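Putative nudix hydrolase family member (PDB 3F13) probably hydrolyses nucleoside diphosphates linked to another moiety, as Nudix hydrolases generally do with magnesium, though its own substrate is not established. Local coordinates at residues B[15-20]-B[44-49]; B[38-43]-B[115-120]; B[72-77]-B[125-130]; B[86-91]-B[143-148]. All coordinates share one frame; numbering follows the deposited sequence.

In this Nudix fold, contact 1 pairs two strands and runs on into the loop after them, contact 2 fastens a loop to a helix start, and contacts 3 and 4 each pack a helix on a strand of the mixed sheet. Contact 4 uses helix 136-157, the last of the chain. Contacts 1 and 2 interlock along the chain and touch where Thr20 CG2 packs on Leu41. Contact 1 closes before contacts 3 and 4 open, and these two alternate in sequence, with centres about 12 Å apart. Strands 70-78 and 82-90 pair between them. Helix 118-132 serves both contacts 2 and 3, joined by Glu119 and His77. Contacts 3 and 4 also reach the second subunit, so this end of the sheet belongs to the dimer interface.

Contact 1. Residues B[15-20]-B[44-49]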
loop_
_atom_site.group_PDB
_atom_site.type_symbol
_atom_site.label_atom_id
_atom_site.label_comp_id
_atom_site.label_asym_id
_atom_site.label_seq_id
_atom_site.Cartn_x
_atom_site.Cartn_y
_atom_site.Cartn_z
ATOM N N LEU B 15 -19.884 2.128 14.861
ATOM C CA LEU B 15 -19.658 2.203 13.412
ATOM C C LEU B 15 -18.799 1.028 12.909
ATOM O O LEU B 15 -17.772 0.699 13.525
ATOM C CB LEU B 15 -18.924 3.511 13.071
ATOM C CG LEU B 15 -19.593 4.816 13.497
ATOM C CD1 LEU B 15 -18.887 6.038 12.866
ATOM C CD2 LEU B 15 -21.081 4.781 13.081
ATOM N N ALA B 16 -19.199 0.395 11.810
ATOM C CA ALA B 16 -18.392 -0.683 11.219
ATOM C C ALA B 16 -17.214 -0.148 10.426
ATOM O O ALA B 16 -17.318 0.882 9.775
ATOM C CB ALA B 16 -19.243 -1.600 10.324
ATOM N N ARG B 17 -16.103 -0.867 10.461
ATOM C CA ARG B 17 -14.893 -0.389 9.740
ATOM C C ARG B 17 -14.935 -0.799 8.281
ATOM O O ARG B 17 -15.099 -1.999 7.968
ATOM C CB ARG B 17 -13.641 -0.941 10.401
ATOM C CG ARG B 17 -13.377 -0.415 11.830
ATOM C CD ARG B 17 -12.086 -1.057 12.393
ATOM N NE ARG B 17 -12.199 -2.521 12.358
ATOM C CZ ARG B 17 -11.352 -3.362 11.752
ATOM N NH1 ARG B 17 -11.600 -4.659 11.788
ATOM N NH2 ARG B 17 -10.239 -2.949 11.146
ATOM N N ARG B 18 -14.828 0.171 7.364
ATOM C CA ARG B 18 -14.848 -0.175 5.950
ATOM C C ARG B 18 -13.591 0.376 5.320
ATOM O O ARG B 18 -13.049 1.364 5.830
ATOM C CB ARG B 18 -16.073 0.397 5.242
ATOM C CG ARG B 18 -17.379 -0.272 5.715
ATOM C CD ARG B 18 -18.566 0.160 4.889
ATOM N NE ARG B 18 -18.514 -0.298 3.496
ATOM C CZ ARG B 18 -19.203 -1.346 3.046
ATOM N NH1 ARG B 18 -19.101 -1.697 1.773
ATOM N NH2 ARG B 18 -19.971 -2.046 3.877
ATOM N N ALA B 19 -13.115 -0.268 4.251
ATOM C CA ALA B 19 -12.028 0.333 3.439
ATOM C C ALA B 19 -12.631 0.758 2.107
ATOM O O ALA B 19 -13.518 0.078 1.596
ATOM C CB ALA B 19 -10.869 -0.662 3.188
ATOM N N THR B 20 -12.155 1.854 1.518
ATOM C CA THR B 20 -12.711 2.285 0.247
ATOM C C THR B 20 -11.527 2.652 -0.629
ATOM O O THR B 20 -10.590 3.281 -0.096
ATOM C CB THR B 20 -13.599 3.520 0.467
ATOM O OG1 THR B 20 -14.773 3.102 1.190
ATOM C CG2 THR B 20 -13.997 4.185 -0.869
ATOM N N GLY B 44 -15.086 -2.546 1.068
ATOM C CA GLY B 44 -15.980 -3.390 1.875
ATOM C C GLY B 44 -15.667 -3.368 3.354
ATOM O O GLY B 44 -14.818 -2.640 3.805
ATOM N N LYS B 45 -16.360 -4.197 4.121
ATOM C CA LYS B 45 -16.159 -4.211 5.534
ATOM C C LYS B 45 -14.942 -5.045 5.924
ATOM O O LYS B 45 -14.680 -6.106 5.338
ATOM C CB LYS B 45 -17.414 -4.750 6.218
ATOM C CG LYS B 45 -17.498 -4.403 7.678
ATOM C CD LYS B 45 -18.731 -5.064 8.317
ATOM C CE LYS B 45 -18.561 -5.150 9.813
ATOM N NZ LYS B 45 -19.889 -4.944 10.492
ATOM N N ALA B 46 -14.204 -4.560 6.908
ATOM C CA ALA B 46 -13.039 -5.256 7.467
ATOM C C ALA B 46 -13.458 -6.370 8.444
ATOM O O ALA B 46 -14.376 -6.180 9.226
ATOM C CB ALA B 46 -12.179 -4.267 8.198
ATOM N N ASN B 47 -12.789 -7.512 8.423
ATOM C CA ASN B 47 -13.139 -8.565 9.408
ATOM C C ASN B 47 -12.489 -8.244 10.739
ATOM O O ASN B 47 -11.517 -7.473 10.805
ATOM C CB ASN B 47 -12.670 -9.938 8.931
ATOM C CG ASN B 47 -13.335 -10.373 7.646
ATOM O OD1 ASN B 47 -12.671 -10.892 6.747
ATOM N ND2 ASN B 47 -14.642 -10.172 7.549
ATOM N N ARG B 48 -13.025 -8.817 11.816
ATOM C CA ARG B 48 -12.349 -8.727 13.101
ATOM C C ARG B 48 -10.909 -9.219 12.949
ATOM O O ARG B 48 -10.648 -10.177 12.232
ATOM C CB ARG B 48 -13.092 -9.590 14.136
ATOM C CG ARG B 48 -14.374 -8.978 14.671
ATOM C CD ARG B 48 -15.124 -10.079 15.516
ATOM N NE ARG B 48 -16.478 -9.673 15.855
ATOM C CZ ARG B 48 -17.520 -9.917 15.070
ATOM N NH1 ARG B 48 -17.352 -10.600 13.940
ATOM N NH2 ARG B 48 -18.731 -9.513 15.434
ATOM N N GLY B 49 -9.959 -8.568 13.604
ATOM C CA GLY B 49 -8.564 -8.953 13.472
ATOM C C GLY B 49 -7.852 -8.470 12.217
ATOM O O GLY B 49 -6.646 -8.684 12.071
HETATM O O HOH W 1 -14.319 -5.662 12.076
#
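Arg17 NH1 meets segment 44-49 twice, once directly and once through a water: it gives a weak bond to Asn47 O (3.0 Å, 124° at the hydrogen), and it donates to a water that in turn donates to Ala46 O. The carbonyl oxygen of Asn47 lies in the guanidinium plane, at its edge, while Ala46 CB sits over one face, 3.4 Å above the plane and displaced toward the rim. A bend at chi3 (-56°) turns NE of Arg17 out of the otherwise extended chain. The stronger hold on this guanidinium comes from Glu50, whose carbonyl accepts from NH2. The backbones pair as antiparallel strands. Ala19 and Gly44 form a hydrogen-bonded pair, N to O in both directions, and Arg18 and Lys45 the non-hydrogen-bonded pair next to it. Beyond the end of strand 43-45, Ala46 N still reaches Arg17 O at 2.9 Å in a nearly straight bond. The Arg18 guanidinium lays one face over the Gly44-Lys45 backbone, with NH1 3.6 Å from Gly44 CA. Lys45 runs past Arg17 O, its CG 3.4 Å away, and brings CE and NZ against Ala16 CB. Gly44 opens the Nudix box, residues 44-65, so the first residues of that motif are paired with strand 16-25. Strand 82-90 flanks strand 16-25 on its other edge, and helix 52-64 packs against Ala19 and Ala46.

Contact 2. Residues B[38-43]-B[115-120]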
loop_
_atom_site.group_PDB
_atom_site.type_symbol
_atom_site.label_atom_id
_atom_site.label_comp_id
_atom_site.label_asym_id
_atom_site.label_seq_id
_atom_site.Cartn_x
_atom_site.Cartn_y
_atom_site.Cartn_z
ATOM N N ARG B 38 -26.982 1.259 -7.940
ATOM C CA ARG B 38 -26.124 2.439 -7.872
ATOM C C ARG B 38 -24.633 2.109 -7.900
ATOM O O ARG B 38 -24.181 1.122 -7.336
ATOM C CB ARG B 38 -26.423 3.270 -6.621
ATOM C CG ARG B 38 -27.792 3.943 -6.653
ATOM C CD ARG B 38 -27.840 5.222 -5.818
ATOM N NE ARG B 38 -28.946 6.061 -6.273
ATOM C CZ ARG B 38 -30.224 5.820 -5.974
ATOM N NH1 ARG B 38 -30.533 4.785 -5.207
ATOM N NH2 ARG B 38 -31.187 6.612 -6.435
ATOM N N TYR B 39 -23.861 2.955 -8.553
ATOM C CA TYR B 39 -22.413 2.786 -8.514
ATOM C C TYR B 39 -21.827 3.319 -7.212
ATOM O O TYR B 39 -22.315 4.276 -6.645
ATOM C CB TYR B 39 -21.763 3.485 -9.713
ATOM C CG TYR B 39 -21.923 2.747 -11.040
ATOM C CD1 TYR B 39 -21.039 1.749 -11.427
ATOM C CD2 TYR B 39 -22.960 3.066 -11.910
ATOM C CE1 TYR B 39 -21.178 1.082 -12.639
ATOM C CE2 TYR B 39 -23.107 2.408 -13.111
ATOM C CZ TYR B 39 -22.226 1.414 -13.470
ATOM O OH TYR B 39 -22.378 0.756 -14.680
ATOM N N ASN B 40 -20.740 2.700 -6.767
ATOM C CA ASN B 40 -20.041 3.142 -5.595
ATOM C C ASN B 40 -18.564 2.866 -5.771
ATOM O O ASN B 40 -18.158 2.033 -6.614
ATOM C CB ASN B 40 -20.536 2.389 -4.380
ATOM C CG ASN B 40 -20.429 3.198 -3.106
ATOM O OD1 ASN B 40 -19.765 4.252 -3.038
ATOM N ND2 ASN B 40 -21.085 2.694 -2.056
ATOM N N LEU B 41 -17.749 3.560 -4.990
ATOM C CA LEU B 41 -16.324 3.207 -4.948
ATOM C C LEU B 41 -16.118 1.783 -4.410
ATOM O O LEU B 41 -16.800 1.353 -3.501
ATOM C CB LEU B 41 -15.605 4.173 -4.043
ATOM C CG LEU B 41 -15.501 5.584 -4.588
ATOM C CD1 LEU B 41 -14.987 6.381 -3.404
ATOM C CD2 LEU B 41 -14.567 5.749 -5.813
ATOM N N PRO B 42 -15.152 1.057 -4.971
ATOM C CA PRO B 42 -14.893 -0.322 -4.538
ATOM C C PRO B 42 -14.453 -0.394 -3.065
ATOM O O PRO B 42 -13.895 0.546 -2.554
ATOM C CB PRO B 42 -13.744 -0.779 -5.441
ATOM C CG PRO B 42 -13.329 0.410 -6.275
ATOM C CD PRO B 42 -14.302 1.508 -6.081
ATOM N N GLY B 43 -14.686 -1.518 -2.389
ATOM C CA GLY B 43 -14.255 -1.622 -1.007
ATOM C C GLY B 43 -15.198 -2.523 -0.254
ATOM O O GLY B 43 -16.041 -3.186 -0.880
ATOM N N ASP B 115 -25.275 7.773 -11.561
ATOM C CA ASP B 115 -26.023 7.586 -10.347
ATOM C C ASP B 115 -25.128 6.986 -9.263
ATOM O O ASP B 115 -25.141 5.786 -9.048
ATOM C CB ASP B 115 -27.204 6.664 -10.620
ATOM C CG ASP B 115 -28.248 6.715 -9.531
ATOM O OD1 ASP B 115 -28.003 7.356 -8.494
ATOM O OD2 ASP B 115 -29.319 6.107 -9.721
ATOM N N LEU B 116 -24.371 7.842 -8.576
ATOM C CA LEU B 116 -23.495 7.378 -7.484
ATOM C C LEU B 116 -24.156 7.296 -6.134
ATOM O O LEU B 116 -24.967 8.134 -5.772
ATOM C CB LEU B 116 -22.307 8.308 -7.346
ATOM C CG LEU B 116 -21.391 8.402 -8.550
ATOM C CD1 LEU B 116 -20.201 9.293 -8.163
ATOM C CD2 LEU B 116 -20.930 7.000 -8.965
ATOM N N PHE B 117 -23.793 6.287 -5.361
ATOM C CA PHE B 117 -24.136 6.320 -3.976
ATOM C C PHE B 117 -23.647 7.647 -3.361
ATOM O O PHE B 117 -22.572 8.143 -3.694
ATOM C CB PHE B 117 -23.540 5.132 -3.245
ATOM C CG PHE B 117 -24.071 4.984 -1.871
ATOM C CD1 PHE B 117 -25.286 4.342 -1.650
ATOM C CD2 PHE B 117 -23.398 5.549 -0.794
ATOM C CE1 PHE B 117 -25.805 4.229 -0.368
ATOM C CE2 PHE B 117 -23.910 5.452 0.487
ATOM C CZ PHE B 117 -25.118 4.782 0.705
ATOM N N VAL B 118 -24.455 8.228 -2.485
ATOM C CA VAL B 118 -24.160 9.529 -1.874
ATOM C C VAL B 118 -22.776 9.652 -1.202
ATOM O O VAL B 118 -22.034 10.578 -1.482
ATOM C CB VAL B 118 -25.219 9.891 -0.812
ATOM C CG1 VAL B 118 -25.470 8.719 0.107
ATOM C CG2 VAL B 118 -24.743 11.111 -0.013
ATOM N N GLU B 119 -22.469 8.738 -0.280
ATOM C CA GLU B 119 -21.139 8.693 0.361
ATOM C C GLU B 119 -19.989 8.496 -0.640
ATOM O O GLU B 119 -18.904 9.049 -0.464
ATOM C CB GLU B 119 -21.080 7.578 1.396
ATOM C CG GLU B 119 -22.182 7.628 2.475
ATOM C CD GLU B 119 -22.212 8.945 3.259
ATOM O OE1 GLU B 119 -21.306 9.794 3.059
ATOM O OE2 GLU B 119 -23.151 9.138 4.075
ATOM N N GLY B 120 -20.222 7.676 -1.669
ATOM C CA GLY B 120 -19.272 7.545 -2.784
ATOM C C GLY B 120 -19.002 8.912 -3.406
ATOM O O GLY B 120 -17.855 9.292 -3.660
#
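The Asn40 amide and the Phe117 ring lie side by side and point the same way, their planes 28° apart. ND2 of Asn40 is 3.7 Å from Phe117 CB and approaches the ring obliquely. One face of that ring carries Val118 CG1, offset toward the rim, while Glu119 CB and Gly120 N lie in plane at its edge. The other flat pair, the Arg38 guanidinium and the Asp115 carboxylate, stands almost perpendicular, at 84°. NE of Arg38 makes a salt bridge to OD1 of Asp115 at 2.7 Å, meeting the oxygen from above the carboxylate plane. The Arg38 chain is extended from CG to NE, and its CD also rests against OD1. Between these outer pairs the backbones join in a single bridge: Tyr39 N donates to Asp115 O, and Phe117 N to Tyr39 O at 2.8 Å. Phe117 is the N-cap residue of helix 118-132, so the loop leading to strand 43-45 and the Nudix box is fastened at the start of this helix. Asn40 OD1 comes to 3.3 Å from Gly120 CA, in the first turn of the helix. OD1 also takes a weak bond from Leu41 N. On the inner side, Leu116 CD2 meets Tyr39 CB at 3.7 Å, and Leu41 CD1 approaches Gly120 O, with helix residues Ile123 and Leu124 also touching Leu41.

Contact 3. Residues B[72-77]-B[125-130]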
loop_
_atom_site.group_PDB
_atom_site.type_symbol
_atom_site.label_atom_id
_atom_site.label_comp_id
_atom_site.label_asym_id
_atom_site.label_seq_id
_atom_site.Cartn_x
_atom_site.Cartn_y
_atom_site.Cartn_z
ATOM N N LEU B 72 -1.990 4.480 -0.920
ATOM C CA LEU B 72 -1.685 5.612 -0.077
ATOM C C LEU B 72 -2.923 5.979 0.737
ATOM O O LEU B 72 -3.955 6.341 0.161
ATOM C CB LEU B 72 -1.248 6.810 -0.937
ATOM C CG LEU B 72 -1.125 8.111 -0.156
ATOM C CD1 LEU B 72 0.039 7.963 0.866
ATOM C CD2 LEU B 72 -0.883 9.266 -1.109
ATOM N N TYR B 73 -2.850 5.860 2.054
ATOM C CA TYR B 73 -3.961 6.298 2.916
ATOM C C TYR B 73 -4.214 7.802 2.746
ATOM O O TYR B 73 -3.302 8.617 2.916
ATOM C CB TYR B 73 -3.696 5.942 4.400
ATOM C CG TYR B 73 -4.609 6.663 5.373
ATOM C CD1 TYR B 73 -5.960 6.328 5.469
ATOM C CD2 TYR B 73 -4.149 7.750 6.114
ATOM C CE1 TYR B 73 -6.821 7.027 6.330
ATOM C CE2 TYR B 73 -4.991 8.445 6.998
ATOM C CZ TYR B 73 -6.337 8.067 7.082
ATOM O OH TYR B 73 -7.197 8.717 7.937
ATOM N N LEU B 74 -5.452 8.181 2.381
ATOM C CA LEU B 74 -5.785 9.593 2.176
ATOM C C LEU B 74 -6.497 10.205 3.390
ATOM O O LEU B 74 -6.064 11.248 3.919
ATOM C CB LEU B 74 -6.675 9.745 0.938
ATOM C CG LEU B 74 -6.146 9.038 -0.306
ATOM C CD1 LEU B 74 -7.163 9.063 -1.473
ATOM C CD2 LEU B 74 -4.793 9.703 -0.679
ATOM N N PHE B 75 -7.585 9.580 3.845
ATOM C CA PHE B 75 -8.354 10.163 4.957
ATOM C C PHE B 75 -9.431 9.204 5.430
ATOM O O PHE B 75 -9.688 8.160 4.769
ATOM C CB PHE B 75 -9.026 11.487 4.532
ATOM C CG PHE B 75 -9.808 11.406 3.214
ATOM C CD1 PHE B 75 -11.121 10.940 3.192
ATOM C CD2 PHE B 75 -9.236 11.819 2.018
ATOM C CE1 PHE B 75 -11.860 10.864 1.969
ATOM C CE2 PHE B 75 -9.952 11.756 0.799
ATOM C CZ PHE B 75 -11.271 11.242 0.788
ATOM N N ASP B 76 -10.076 9.588 6.534
ATOM C CA ASP B 76 -11.191 8.828 7.085
ATOM C C ASP B 76 -12.467 9.524 6.615
ATOM O O ASP B 76 -12.487 10.749 6.458
ATOM C CB ASP B 76 -11.168 8.839 8.615
ATOM C CG ASP B 76 -9.851 8.354 9.192
ATOM O OD1 ASP B 76 -9.293 7.343 8.693
ATOM O OD2 ASP B 76 -9.347 9.014 10.136
ATOM N N HIS B 77 -13.535 8.761 6.398
ATOM C CA HIS B 77 -14.809 9.339 6.053
ATOM C C HIS B 77 -15.837 8.617 6.923
ATOM O O HIS B 77 -16.020 7.409 6.764
ATOM C CB HIS B 77 -15.127 9.061 4.592
ATOM C CG HIS B 77 -16.458 9.580 4.160
ATOM N ND1 HIS B 77 -16.651 10.884 3.769
ATOM C CD2 HIS B 77 -17.664 8.975 4.064
ATOM C CE1 HIS B 77 -17.920 11.062 3.446
ATOM N NE2 HIS B 77 -18.558 9.920 3.622
ATOM N N ARG B 125 -15.507 13.987 -3.815
ATOM C CA ARG B 125 -15.323 15.435 -3.704
ATOM C C ARG B 125 -14.081 15.782 -2.866
ATOM O O ARG B 125 -13.304 16.663 -3.213
ATOM C CB ARG B 125 -16.561 16.112 -3.098
ATOM C CG ARG B 125 -17.705 16.161 -4.050
ATOM C CD ARG B 125 -18.588 17.428 -3.828
ATOM N NE ARG B 125 -19.327 17.634 -5.063
ATOM C CZ ARG B 125 -20.549 17.177 -5.247
ATOM N NH1 ARG B 125 -21.166 17.357 -6.412
ATOM N NH2 ARG B 125 -21.158 16.554 -4.251
ATOM N N ARG B 126 -13.917 15.093 -1.748
ATOM C CA ARG B 126 -12.806 15.342 -0.845
ATOM C C ARG B 126 -11.510 14.950 -1.512
ATOM O O ARG B 126 -10.503 15.629 -1.383
ATOM C CB ARG B 126 -12.993 14.530 0.427
ATOM C CG ARG B 126 -12.032 14.917 1.530
ATOM C CD ARG B 126 -12.769 14.723 2.881
ATOM N NE ARG B 126 -11.834 14.567 3.987
ATOM C CZ ARG B 126 -12.105 13.866 5.082
ATOM N NH1 ARG B 126 -11.202 13.775 6.036
ATOM N NH2 ARG B 126 -13.267 13.234 5.197
ATOM N N TYR B 127 -11.537 13.822 -2.210
ATOM C CA TYR B 127 -10.362 13.368 -2.953
ATOM C C TYR B 127 -9.987 14.408 -4.020
ATOM O O TYR B 127 -8.822 14.704 -4.258
ATOM C CB TYR B 127 -10.679 12.054 -3.664
ATOM C CG TYR B 127 -9.606 11.690 -4.677
ATOM C CD1 TYR B 127 -8.342 11.292 -4.249
ATOM C CD2 TYR B 127 -9.841 11.749 -6.051
ATOM C CE1 TYR B 127 -7.352 10.961 -5.162
ATOM C CE2 TYR B 127 -8.848 11.411 -6.970
ATOM C CZ TYR B 127 -7.606 11.026 -6.504
ATOM O OH TYR B 127 -6.611 10.680 -7.393
ATOM N N ALA B 128 -10.995 14.947 -4.683
ATOM C CA ALA B 128 -10.737 15.988 -5.689
ATOM C C ALA B 128 -10.011 17.190 -5.084
ATOM O O ALA B 128 -9.086 17.724 -5.702
ATOM C CB ALA B 128 -12.033 16.425 -6.325
ATOM N N ARG B 129 -10.414 17.621 -3.889
ATOM C CA ARG B 129 -9.715 18.711 -3.181
ATOM C C ARG B 129 -8.274 18.295 -2.878
ATOM O O ARG B 129 -7.330 19.025 -3.175
ATOM C CB ARG B 129 -10.398 19.060 -1.848
ATOM C CG ARG B 129 -11.417 20.185 -1.881
ATOM C CD ARG B 129 -12.018 20.450 -0.470
ATOM N NE ARG B 129 -13.189 19.603 -0.244
ATOM C CZ ARG B 129 -13.374 18.812 0.812
ATOM N NH1 ARG B 129 -12.468 18.761 1.790
ATOM N NH2 ARG B 129 -14.487 18.074 0.892
ATOM N N LEU B 130 -8.113 17.126 -2.268
ATOM C CA LEU B 130 -6.788 16.677 -1.813
ATOM C C LEU B 130 -5.793 16.601 -2.970
ATOM O O LEU B 130 -4.629 16.948 -2.834
ATOM C CB LEU B 130 -6.902 15.299 -1.151
ATOM C CG LEU B 130 -5.684 14.795 -0.367
ATOM C CD1 LEU B 130 -5.239 15.820 0.659
ATOM C CD2 LEU B 130 -6.056 13.487 0.326
#
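Strand 72-77 packs against helix 125-130 in a mixed contact, an arginine-on-phenylalanine stack beside a leucine-tyrosine cluster, that lays the helix across strand 70-78, which pairs with strand 82-90. The segment axes come within 9.8 Å, at 133° between their directions. The Arg126 guanidinium stacks flat on the Phe75 ring, planes 18° apart and centres separated by 4.3 Å. CG of Arg126 adds a CH-pi contact over the same ring, 3.9 Å from its centroid. Past the ring, Arg126 NH2 gives a weak bond to Asp76 O at 2.9 Å. A classic beta bulge, in which Leu74 and Phe75 both face Val86 of the neighbouring strand, points both side chains at the helix. Leu130 CD2 fits between them: it lies in plane at the edge of the Phe75 ring and touches Leu74 CB at 3.8 Å. One methyl of Leu74, CD1, meets CD1 of Tyr127 obliquely at the same distance, while the Tyr127 hydroxyl bonds Glu24. On the far side of the strand, Tyr73 OH donates to Asp76 OD1, which also holds a salt bridge with Lys85.

Contact 4. Residues B[86-91]-B[143-148]; sequences VYLCIA and ALLGLA
Strand 86-90 and helix 143-148 run nearly parallel, 23° apart, with a closest axis approach of 9.2 Å. Leu88 and Ile90, two residues apart on one face of the strand, supply its half of a wholly apolar contact. Leu88 meets the helix side chains with both methyls: CD2 lies 4.0 Å from Leu144 CB and equally close to Leu145 CG, while CD1 meets Leu145 CD2. The Leu88 and Leu144 side chains slide past each other in opposite directions. Ile90 makes its closest approaches through CD1 alone. That methyl touches Leu147 CD2 at 3.8 Å and Leu144 CD2 at 3.9 Å, and Ile90 crosses both leucines at about a right angle. Leu144 thus serves both strand residues, its CB against Leu88 CD2 and its own CD2 against Ile90, whereas Leu145 and Leu147 each take one. Cys89 and Tyr87 turn to the opposite face of the sheet, where helix 52-64 packs, giving the alpha-beta-alpha layering of the Nudix fold. On the near face Tyr127 of helix 118-132 touches Leu88 and Leu145. Leu72 of the second subunit packs on Leu144 and Leu147, and Asn69 of that subunit on Tyr87, so both the helix and this strand border the second subunit.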
loop_
_atom_site.group_PDB
_atom_site.type_symbol
_atom_site.label_atom_id
_atom_site.label_comp_id
_atom_site.label_asym_id
_atom_site.label_seq_id
_atom_site.Cartn_x
_atom_site.Cartn_y
_atom_site.Cartn_z
ATOM N N VAL B 86 -10.004 5.744 3.463
ATOM C CA VAL B 86 -9.986 5.883 2.018
ATOM C C VAL B 86 -8.549 5.875 1.513
ATOM O O VAL B 86 -7.733 6.605 2.065
ATOM C CB VAL B 86 -10.639 7.241 1.631
ATOM C CG1 VAL B 86 -10.656 7.447 0.091
ATOM C CG2 VAL B 86 -12.069 7.268 2.171
ATOM N N TYR B 87 -8.256 5.087 0.471
ATOM C CA TYR B 87 -6.886 4.911 -0.048
ATOM C C TYR B 87 -6.823 5.071 -1.564
ATOM O O TYR B 87 -7.681 4.527 -2.289
ATOM C CB TYR B 87 -6.370 3.482 0.193
ATOM C CG TYR B 87 -6.511 2.979 1.616
ATOM C CD1 TYR B 87 -5.411 2.977 2.478
ATOM C CD2 TYR B 87 -7.738 2.516 2.103
ATOM C CE1 TYR B 87 -5.500 2.528 3.773
ATOM C CE2 TYR B 87 -7.834 2.031 3.436
ATOM C CZ TYR B 87 -6.708 2.086 4.267
ATOM O OH TYR B 87 -6.770 1.604 5.579
ATOM N N LEU B 88 -5.774 5.711 -2.051
ATOM C CA LEU B 88 -5.508 5.795 -3.492
ATOM C C LEU B 88 -4.684 4.550 -3.783
ATOM O O LEU B 88 -3.661 4.327 -3.123
ATOM C CB LEU B 88 -4.649 7.020 -3.802
ATOM C CG LEU B 88 -4.224 7.162 -5.280
ATOM C CD1 LEU B 88 -5.404 7.441 -6.199
ATOM C CD2 LEU B 88 -3.183 8.280 -5.452
ATOM N N CYS B 89 -5.148 3.713 -4.697
ATOM C CA CYS B 89 -4.458 2.445 -4.994
ATOM C C CYS B 89 -3.981 2.325 -6.438
ATOM O O CYS B 89 -4.670 2.753 -7.350
ATOM C CB CYS B 89 -5.392 1.274 -4.730
ATOM S SG CYS B 89 -6.205 1.293 -3.107
ATOM N N ILE B 90 -2.819 1.695 -6.619
ATOM C CA ILE B 90 -2.302 1.282 -7.908
ATOM C C ILE B 90 -2.338 -0.252 -7.999
ATOM O O ILE B 90 -1.919 -0.980 -7.072
ATOM C CB ILE B 90 -0.784 1.585 -8.039
ATOM C CG1 ILE B 90 -0.407 2.937 -7.462
ATOM C CG2 ILE B 90 -0.293 1.294 -9.467
ATOM C CD1 ILE B 90 0.997 3.335 -7.887
ATOM N N ALA B 91 -2.843 -0.730 -9.113
ATOM C CA ALA B 91 -2.622 -2.104 -9.584
ATOM C C ALA B 91 -2.395 -1.990 -11.106
ATOM O O ALA B 91 -2.725 -0.970 -11.707
ATOM C CB ALA B 91 -3.817 -3.008 -9.248
ATOM N N ALA B 143 2.405 12.242 -6.881
ATOM C CA ALA B 143 3.505 11.417 -7.360
ATOM C C ALA B 143 3.025 10.005 -7.674
ATOM O O ALA B 143 3.483 9.376 -8.637
ATOM C CB ALA B 143 4.674 11.421 -6.376
ATOM N N LEU B 144 2.107 9.480 -6.858
ATOM C CA LEU B 144 1.577 8.143 -7.125
ATOM C C LEU B 144 0.781 8.146 -8.430
ATOM O O LEU B 144 0.883 7.219 -9.215
ATOM C CB LEU B 144 0.749 7.622 -5.944
ATOM C CG LEU B 144 1.652 7.157 -4.811
ATOM C CD1 LEU B 144 0.830 6.832 -3.547
ATOM C CD2 LEU B 144 2.416 5.902 -5.309
ATOM N N LEU B 145 -0.015 9.187 -8.644
ATOM C CA LEU B 145 -0.759 9.346 -9.893
ATOM C C LEU B 145 0.184 9.368 -11.118
ATOM O O LEU B 145 -0.058 8.702 -12.145
ATOM C CB LEU B 145 -1.648 10.580 -9.802
ATOM C CG LEU B 145 -2.873 10.314 -8.914
ATOM C CD1 LEU B 145 -3.738 11.561 -8.873
ATOM C CD2 LEU B 145 -3.694 9.111 -9.385
ATOM N N GLY B 146 1.303 10.056 -10.959
ATOM C CA GLY B 146 2.350 10.101 -11.975
ATOM C C GLY B 146 2.938 8.734 -12.281
ATOM O O GLY B 146 3.150 8.404 -13.427
ATOM N N LEU B 147 3.219 7.948 -11.240
ATOM C CA LEU B 147 3.591 6.558 -11.382
ATOM C C LEU B 147 2.559 5.776 -12.195
ATOM O O LEU B 147 2.904 5.096 -13.170
ATOM C CB LEU B 147 3.826 5.936 -9.980
ATOM C CG LEU B 147 4.298 4.474 -10.029
ATOM C CD1 LEU B 147 5.479 4.285 -10.983
ATOM C CD2 LEU B 147 4.644 4.003 -8.624
ATOM N N ALA B 148 1.294 5.849 -11.825
ATOM C CA ALA B 148 0.285 5.102 -12.558
ATOM C C ALA B 148 0.288 5.510 -14.039
ATOM O O ALA B 148 0.228 4.657 -14.931
ATOM C CB ALA B 148 -1.062 5.329 -11.956
#